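Long-range contact in biphenyl-2,3-diol 1,2-dioxygenase III-related protein (Vibrio cholerae, PDB 3EY8), which is of uncharacterised activity but, as a metal-binding member of the glyoxalase/bleomycin resistance/dioxygenase superfamily, is probably a metal-dependent enzyme related to the extradiol dioxygenases: residues Leu84-Met88 / Ile112-Tyr116. The protein carries 9 engineered substitutions. Residues are numbered along the deposited sequence; the frame is centred on the assembly and turned at random. Where two conformers were deposited one is given.
Sequences LSDAM and ITSFY
T113 opens the contact by meeting L84. Its CG2 lies 3.7 Å from CD2 of L84. The same CD2 sits 3.6 Å from the backbone O of T113, so one methyl packs against both side chain and main chain. T113 has CG2 anti to the backbone N, with OG1 on the N side (chi1 -54°); this torsion turns the methyl CG2 toward L84.

S114 turns to the other side of the sheet. Its OG hydrogen-bonds S128 and E126, and E126 is a calcium ligand in a structure of this protein, although no metal is bound to this chain here.

F115 is the main bridge to the helix. M88, a selenomethionine, was deposited in two conformers. In the one described, it runs over one face of the ring, the two side chains sliding past each other in opposite directions. CG of M88 then stands over the centre, 3.3 Å from the F115 ring centroid and 16° off the normal, a CH-pi contact. In the same conformer SE of M88 approaches obliquely, 4.7 Å from the F115 ring centroid, a Met-aromatic contact. Because of the second conformer, the closeness of both is doubtful. CD1 of L84 reaches the ring edge in its plane, 3.7 Å from CE2 of F115. CB of A87 comes in obliquely, 3.9 Å from CE2 of F115. V127 of the adjoining strand also touches F115.

The helix segment runs almost parallel to the strand, 7° between axes 9.7 Å apart. Helix 84-93 thus packs on one side of the sheet in the beta-alpha-beta-beta-beta module of the vicinal oxygen chelate fold. No hydrogen bond joins the two segments. The helix is therefore held to its sheet by apolar packing, with the ring-face contact tentative, while S114 points to the metal-site side.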
# COMPACT_ATOMS: atom_id res chain seq x y z
N LEU B 84 15.00 12.09 11.01
CA LEU B 84 13.63 12.58 10.78
C LEU B 84 13.55 14.11 10.80
O LEU B 84 12.81 14.69 10.03
CB LEU B 84 12.62 11.98 11.77
CG LEU B 84 11.17 12.09 11.27
CD1 LEU B 84 10.93 11.10 10.14
CD2 LEU B 84 10.17 11.85 12.40
N SER B 85 14.31 14.76 11.68
CA SER B 85 14.28 16.22 11.68
C SER B 85 14.80 16.80 10.36
O SER B 85 14.27 17.79 9.86
CB SER B 85 15.01 16.81 12.89
OG SER B 85 16.35 16.38 12.97
N ASP B 86 15.82 16.16 9.78
CA ASP B 86 16.30 16.57 8.46
C ASP B 86 15.23 16.34 7.41
O ASP B 86 15.05 17.15 6.50
CB ASP B 86 17.57 15.80 8.07
CG ASP B 86 18.80 16.25 8.83
OD1 ASP B 86 18.66 17.06 9.77
OD2 ASP B 86 19.90 15.79 8.48
N ALA B 87 14.52 15.21 7.51
CA ALA B 87 13.48 14.86 6.55
C ALA B 87 12.37 15.90 6.57
O ALA B 87 11.89 16.34 5.53
CB ALA B 87 12.90 13.48 6.85
N MSE B 88 11.95 16.27 7.78
CA MSE B 88 10.91 17.29 7.94
C MSE B 88 11.35 18.63 7.37
O MSE B 88 10.59 19.29 6.66
CB MSE B 88 10.52 17.45 9.41
CG MSE B 88 9.27 16.69 9.80
SE MSE B 88 8.59 17.13 11.59
CE MSE B 88 10.16 16.61 12.61
N ILE B 112 7.63 3.74 15.99
CA ILE B 112 8.21 4.65 15.01
C ILE B 112 7.88 6.08 15.40
O ILE B 112 7.02 6.32 16.24
CB ILE B 112 7.67 4.40 13.59
CG1 ILE B 112 6.16 4.63 13.56
CG2 ILE B 112 8.05 3.00 13.11
CD1 ILE B 112 5.52 4.39 12.19
N THR B 113 8.60 7.02 14.79
CA THR B 113 8.26 8.43 14.90
C THR B 113 7.88 8.94 13.52
O THR B 113 8.58 8.66 12.54
CB THR B 113 9.45 9.23 15.46
OG1 THR B 113 9.86 8.64 16.71
CG2 THR B 113 9.05 10.67 15.70
N SER B 114 6.77 9.68 13.43
CA SER B 114 6.17 10.03 12.14
C SER B 114 5.93 11.53 11.98
O SER B 114 5.78 12.25 12.96
CB SER B 114 4.81 9.31 11.98
OG SER B 114 4.94 7.90 12.00
N PHE B 115 5.87 11.98 10.72
CA PHE B 115 5.25 13.26 10.40
C PHE B 115 4.35 13.08 9.18
O PHE B 115 4.47 12.08 8.47
CB PHE B 115 6.27 14.41 10.24
CG PHE B 115 7.16 14.31 9.02
CD1 PHE B 115 6.86 15.02 7.86
CD2 PHE B 115 8.34 13.58 9.05
CE1 PHE B 115 7.69 14.96 6.74
CE2 PHE B 115 9.17 13.52 7.94
CZ PHE B 115 8.84 14.21 6.79
N TYR B 116 3.43 14.01 8.96
CA TYR B 116 2.37 13.83 7.97
C TYR B 116 2.22 15.02 7.04
O TYR B 116 2.40 16.17 7.44
CB TYR B 116 1.01 13.66 8.68
CG TYR B 116 0.88 12.45 9.57
CD1 TYR B 116 1.32 12.48 10.88
CD2 TYR B 116 0.27 11.29 9.10
CE1 TYR B 116 1.19 11.39 11.70
CE2 TYR B 116 0.14 10.19 9.92
CZ TYR B 116 0.60 10.25 11.22
OH TYR B 116 0.47 9.16 12.05